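Long-range contacts in catechol 1,2 dioxygenase (Acinetobacter radioresistens, PDB 2XSU), which probably catalyses the intradiol cleavage of catechol by O2 to cis,cis-muconate, using a bound ferric iron: residues A123-G128 against A193-P198; G234-T239 against A299-E304. The protein carries 1 engineered substitution. One frame throughout, in Å; residues are numbered along the deposited sequence.

Contact 1: A123-G128 against A193-P198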
loop_
_atom_site.group_PDB
_atom_site.type_symbol
_atom_site.label_atom_id
_atom_site.label_comp_id
_atom_site.label_asym_id
_atom_site.label_seq_id
_atom_site.Cartn_x
_atom_site.Cartn_y
_atom_site.Cartn_z
ATOM N N ALA A 123 -34.627 4.702 -18.241
ATOM C CA ALA A 123 -33.900 3.433 -18.337
ATOM C C ALA A 123 -34.445 2.467 -17.324
ATOM O O ALA A 123 -34.760 2.877 -16.192
ATOM C CB ALA A 123 -32.430 3.621 -18.064
ATOM N N ARG A 124 -34.538 1.203 -17.702
ATOM C CA ARG A 124 -34.723 0.153 -16.702
ATOM C C ARG A 124 -33.342 -0.373 -16.336
ATOM O O ARG A 124 -32.585 -0.783 -17.190
ATOM C CB ARG A 124 -35.646 -0.982 -17.176
ATOM C CG ARG A 124 -35.726 -2.076 -16.123
ATOM C CD ARG A 124 -36.849 -3.068 -16.331
ATOM N NE ARG A 124 -36.826 -4.058 -15.267
ATOM C CZ ARG A 124 -37.685 -5.067 -15.155
ATOM N NH1 ARG A 124 -38.666 -5.227 -16.057
ATOM N NH2 ARG A 124 -37.546 -5.930 -14.164
ATOM N N MET A 125 -32.998 -0.313 -15.039
ATOM C CA MET A 125 -31.644 -0.655 -14.561
ATOM C C MET A 125 -31.414 -2.134 -14.261
ATOM O O MET A 125 -30.272 -2.599 -14.298
ATOM C CB MET A 125 -31.359 0.147 -13.289
ATOM C CG MET A 125 -31.393 1.674 -13.489
ATOM S SD MET A 125 -30.917 2.532 -11.956
ATOM C CE MET A 125 -29.212 1.986 -11.820
ATOM N N ASP A 126 -32.476 -2.882 -13.928
ATOM C CA ASP A 126 -32.300 -4.280 -13.527
ATOM C C ASP A 126 -32.700 -5.257 -14.627
ATOM O O ASP A 126 -33.477 -4.902 -15.512
ATOM C CB ASP A 126 -33.135 -4.603 -12.278
ATOM C CG ASP A 126 -34.636 -4.576 -12.550
ATOM O OD1 ASP A 126 -35.180 -3.494 -12.844
ATOM O OD2 ASP A 126 -35.267 -5.657 -12.442
ATOM N N ASP A 127 -32.176 -6.475 -14.522
ATOM C CA ASP A 127 -32.431 -7.525 -15.522
ATOM C C ASP A 127 -33.663 -8.376 -15.155
ATOM O O ASP A 127 -34.022 -9.304 -15.874
ATOM C CB ASP A 127 -31.177 -8.388 -15.750
ATOM C CG ASP A 127 -30.734 -9.168 -14.512
ATOM O OD1 ASP A 127 -31.437 -9.171 -13.473
ATOM O OD2 ASP A 127 -29.647 -9.804 -14.557
ATOM N N GLY A 128 -34.319 -8.050 -14.041
ATOM C CA GLY A 128 -35.510 -8.792 -13.612
ATOM C C GLY A 128 -35.228 -10.108 -12.892
ATOM O O GLY A 128 -36.180 -10.805 -12.474
ATOM N N ALA A 193 -35.660 6.306 -13.689
ATOM C CA ALA A 193 -35.086 4.996 -13.604
ATOM C C ALA A 193 -36.064 4.009 -12.968
ATOM O O ALA A 193 -36.556 4.219 -11.861
ATOM C CB ALA A 193 -33.773 5.031 -12.796
ATOM N N LEU A 194 -36.310 2.915 -13.671
ATOM C CA LEU A 194 -37.053 1.770 -13.124
ATOM C C LEU A 194 -36.046 0.713 -12.676
ATOM O O LEU A 194 -35.235 0.200 -13.455
ATOM C CB LEU A 194 -38.049 1.212 -14.177
ATOM C CG LEU A 194 -38.774 -0.100 -13.808
ATOM C CD1 LEU A 194 -39.630 0.028 -12.543
ATOM C CD2 LEU A 194 -39.622 -0.593 -15.014
ATOM N N THR A 195 -36.062 0.402 -11.379
ATOM C CA THR A 195 -35.017 -0.458 -10.822
ATOM C C THR A 195 -35.547 -1.273 -9.636
ATOM O O THR A 195 -36.766 -1.540 -9.559
ATOM C CB THR A 195 -33.757 0.411 -10.467
ATOM O OG1 THR A 195 -32.649 -0.428 -10.167
ATOM C CG2 THR A 195 -34.026 1.406 -9.331
ATOM N N THR A 196 -34.634 -1.690 -8.756
ATOM C CA THR A 196 -34.986 -2.431 -7.543
ATOM C C THR A 196 -34.392 -1.731 -6.331
ATOM O O THR A 196 -33.442 -0.943 -6.472
ATOM C CB THR A 196 -34.521 -3.886 -7.586
ATOM O OG1 THR A 196 -33.118 -3.963 -7.905
ATOM C CG2 THR A 196 -35.311 -4.647 -8.653
ATOM N N MET A 197 -35.002 -1.951 -5.163
ATOM C CA MET A 197 -34.529 -1.307 -3.922
ATOM C C MET A 197 -33.138 -1.802 -3.536
ATOM O O MET A 197 -32.978 -2.991 -3.326
ATOM C CB MET A 197 -35.501 -1.642 -2.780
ATOM C CG MET A 197 -36.770 -0.793 -2.726
ATOM S SD MET A 197 -36.490 0.963 -2.407
ATOM C CE MET A 197 -34.848 0.929 -1.580
ATOM N N PRO A 198 -32.117 -0.904 -3.473
ATOM C CA PRO A 198 -30.824 -1.373 -2.967
ATOM C C PRO A 198 -30.863 -1.664 -1.475
ATOM O O PRO A 198 -31.607 -1.024 -0.732
ATOM C CB PRO A 198 -29.899 -0.183 -3.223
ATOM C CG PRO A 198 -30.769 0.993 -3.136
ATOM C CD PRO A 198 -32.095 0.534 -3.782
HETATM O O HOH W 1 -37.753 -3.096 -11.746
#
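M125 and T195 cross obliquely where strand 122-124 ends beside strand 190-196, which runs on: M125 CB lies 3.4 Å from T195 OG1, and M125 SD reaches back to 3.9 Å from A193 CB. M125 CG, beside its own backbone N (chi1 -61°), lies against T195 CB. T195 OG1 is hydrogen-bonded to H160, on which M125 also packs. On the sheet face of R124 and L194 the two side chains cross, touching with R124 CD against L194 CD2 at 3.9 Å. The extended R124 turns its guanidinium edge to D126, NE donating to OD1 at 3.0 Å from above the carboxylate plane and NH2 to OD2 at 2.9 Å on the syn side. D126 OD2 also faces the T196 methyl CG2, while water 1 donates to D126 OD1 and T195 O. In the mixed sheet of the intradiol dioxygenase domain the strands pair in parallel, A123 with A193 and R124 with L194, and M125 N donates to L194 O at 2.8 Å. L194 N donates to A123 O. Beyond M125 the backbone pairing gives way to side chain and water: the two-nitrogen grip of R124 holds the D126 carboxylate beside T195 and T196, and its charge probably favours the ionised carboxylate.

Contact 2: G234-T239 against A299-E304; sequences GYRKLT and AAPSSE
R236 runs from the 234-239 segment across to the chain at A300-S303. Its CB starts 3.4 Å from S303 OG; CG stands anti to the carbonyl carbon (chi1 -54°), and a bend at chi3 (79°) turns NE toward A300. NE gives its hydrogen to water 2, which donates to P301 O, and the A300 methyl CB lies 3.9 Å from NE. S303 CB lies over one face of the guanidinium, offset toward the rim, 3.8 Å from R236 NH2. At the tip, NH2 donates to P301 O at 2.8 Å in a nearly straight bond (168°), approaching from above the carbonyl plane; the same nitrogen forms a salt bridge with D94 of helix 82-96. S303 OG donates to K237 O at 2.6 Å, on a lone pair in the carbonyl plane. K237 and E304 cross at about a right angle, CB against CG at 3.6 Å, while water 3 links K237 N to E304 OE2 and water 4 joins S303 O to T239 OG1. This is a surface contact in which side-chain donors and waters meet backbone carbonyls, joining the C-terminal tail after strand 284-293 to residues 236-237, which run into strand 238-244 of the mixed beta-sheet of the intradiol dioxygenase domain.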
loop_
_atom_site.group_PDB
_atom_site.type_symbol
_atom_site.label_atom_id
_atom_site.label_comp_id
_atom_site.label_asym_id
_atom_site.label_seq_id
_atom_site.Cartn_x
_atom_site.Cartn_y
_atom_site.Cartn_z
ATOM N N GLY A 234 -21.307 23.318 -19.761
ATOM C CA GLY A 234 -21.474 24.583 -19.058
ATOM C C GLY A 234 -21.689 24.516 -17.557
ATOM O O GLY A 234 -21.802 25.557 -16.893
ATOM N N TYR A 235 -21.789 23.297 -17.028
ATOM C CA TYR A 235 -22.020 23.077 -15.586
ATOM C C TYR A 235 -20.920 22.259 -14.912
ATOM O O TYR A 235 -20.224 21.457 -15.556
ATOM C CB TYR A 235 -23.399 22.424 -15.356
ATOM C CG TYR A 235 -24.532 23.323 -15.794
ATOM C CD1 TYR A 235 -25.126 24.222 -14.900
ATOM C CD2 TYR A 235 -24.993 23.296 -17.122
ATOM C CE1 TYR A 235 -26.158 25.072 -15.314
ATOM C CE2 TYR A 235 -26.015 24.142 -17.538
ATOM C CZ TYR A 235 -26.590 25.022 -16.632
ATOM O OH TYR A 235 -27.607 25.871 -17.032
ATOM N N ARG A 236 -20.773 22.483 -13.601
ATOM C CA ARG A 236 -19.806 21.750 -12.793
ATOM C C ARG A 236 -20.277 20.299 -12.609
ATOM O O ARG A 236 -21.409 20.086 -12.183
ATOM C CB ARG A 236 -19.669 22.411 -11.423
ATOM C CG ARG A 236 -19.327 23.906 -11.461
ATOM C CD ARG A 236 -19.048 24.411 -10.044
ATOM N NE ARG A 236 -17.706 24.065 -9.558
ATOM C CZ ARG A 236 -17.432 23.722 -8.294
ATOM N NH1 ARG A 236 -18.411 23.589 -7.408
ATOM N NH2 ARG A 236 -16.186 23.468 -7.925
ATOM N N LYS A 237 -19.406 19.338 -12.891
ATOM C CA LYS A 237 -19.734 17.906 -12.682
ATOM C C LYS A 237 -19.959 17.628 -11.196
ATOM O O LYS A 237 -19.238 18.155 -10.323
ATOM C CB LYS A 237 -18.626 17.004 -13.200
ATOM C CG LYS A 237 -19.001 15.520 -13.179
ATOM C CD LYS A 237 -17.977 14.698 -13.938
ATOM C CE LYS A 237 -18.423 13.229 -14.078
ATOM N NZ LYS A 237 -17.591 12.518 -15.107
ATOM N N LEU A 238 -20.954 16.789 -10.933
ATOM C CA LEU A 238 -21.357 16.472 -9.572
ATOM C C LEU A 238 -21.189 14.996 -9.292
ATOM O O LEU A 238 -21.643 14.163 -10.068
ATOM C CB LEU A 238 -22.811 16.868 -9.338
ATOM C CG LEU A 238 -23.470 16.455 -8.002
ATOM C CD1 LEU A 238 -22.796 17.153 -6.818
ATOM C CD2 LEU A 238 -24.956 16.748 -7.994
ATOM N N THR A 239 -20.540 14.694 -8.162
ATOM C CA THR A 239 -20.474 13.328 -7.632
ATOM C C THR A 239 -21.326 13.317 -6.375
ATOM O O THR A 239 -21.067 14.066 -5.434
ATOM C CB THR A 239 -19.029 12.914 -7.274
ATOM O OG1 THR A 239 -18.206 12.965 -8.454
ATOM C CG2 THR A 239 -18.999 11.467 -6.662
ATOM N N ALA A 299 -13.686 31.471 -12.294
ATOM C CA ALA A 299 -13.167 31.422 -10.924
ATOM C C ALA A 299 -13.309 30.055 -10.208
ATOM O O ALA A 299 -12.643 29.806 -9.188
ATOM C CB ALA A 299 -13.838 32.522 -10.086
ATOM N N ALA A 300 -14.185 29.189 -10.717
ATOM C CA ALA A 300 -14.534 27.951 -10.005
ATOM C C ALA A 300 -13.387 26.923 -9.980
ATOM O O ALA A 300 -12.799 26.641 -11.030
ATOM C CB ALA A 300 -15.799 27.322 -10.616
ATOM N N PRO A 301 -13.061 26.374 -8.782
ATOM C CA PRO A 301 -12.199 25.186 -8.772
ATOM C C PRO A 301 -12.850 24.049 -9.560
ATOM O O PRO A 301 -14.085 23.996 -9.687
ATOM C CB PRO A 301 -12.126 24.801 -7.287
ATOM C CG PRO A 301 -12.527 26.033 -6.535
ATOM C CD PRO A 301 -13.462 26.785 -7.423
ATOM N N SER A 302 -12.034 23.148 -10.100
ATOM C CA SER A 302 -12.587 21.987 -10.813
ATOM C C SER A 302 -13.396 21.116 -9.844
ATOM O O SER A 302 -13.020 20.976 -8.665
ATOM C CB SER A 302 -11.471 21.169 -11.472
ATOM O OG SER A 302 -12.023 20.149 -12.300
ATOM N N SER A 303 -14.521 20.569 -10.322
ATOM C CA SER A 303 -15.291 19.598 -9.527
ATOM C C SER A 303 -15.160 18.181 -10.090
ATOM O O SER A 303 -15.870 17.253 -9.650
ATOM C CB SER A 303 -16.759 20.014 -9.413
ATOM O OG SER A 303 -17.387 19.978 -10.685
ATOM N N GLU A 304 -14.247 18.032 -11.053
ATOM C CA GLU A 304 -13.950 16.749 -11.690
ATOM C C GLU A 304 -12.682 16.121 -11.110
ATOM O O GLU A 304 -11.702 16.812 -10.844
ATOM C CB GLU A 304 -13.780 16.945 -13.185
ATOM C CG GLU A 304 -15.070 17.365 -13.885
ATOM C CD GLU A 304 -14.878 17.718 -15.349
ATOM O OE1 GLU A 304 -13.725 17.725 -15.843
ATOM O OE2 GLU A 304 -15.894 18.011 -16.009
HETATM O O HOH W 2 -15.760 23.858 -11.790
HETATM O O HOH W 3 -17.211 20.177 -14.557
HETATM O O HOH W 4 -17.439 14.963 -10.118
#

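Contacts 1 and 2 lie about 29 Å apart between centres, with nearest atoms about 14 Å apart, and follow one another along the chain. Both reach the same mixed sheet: strand 190-196 pairs with 136-145, then 284-293, 263-269 and 238-244 in turn. Contact 1 is largely buried, contact 2 superficial. Neither supplies an iron ligand; the ferric ion is held by Y167, Y201, H225 and H227. The M125 side chain is about 11 Å from the iron and about 8 Å from that of H227, while the K237 side chain is about 11 Å from that of H227. H227 lies on strand 221-231, which pairs directly with 238-244.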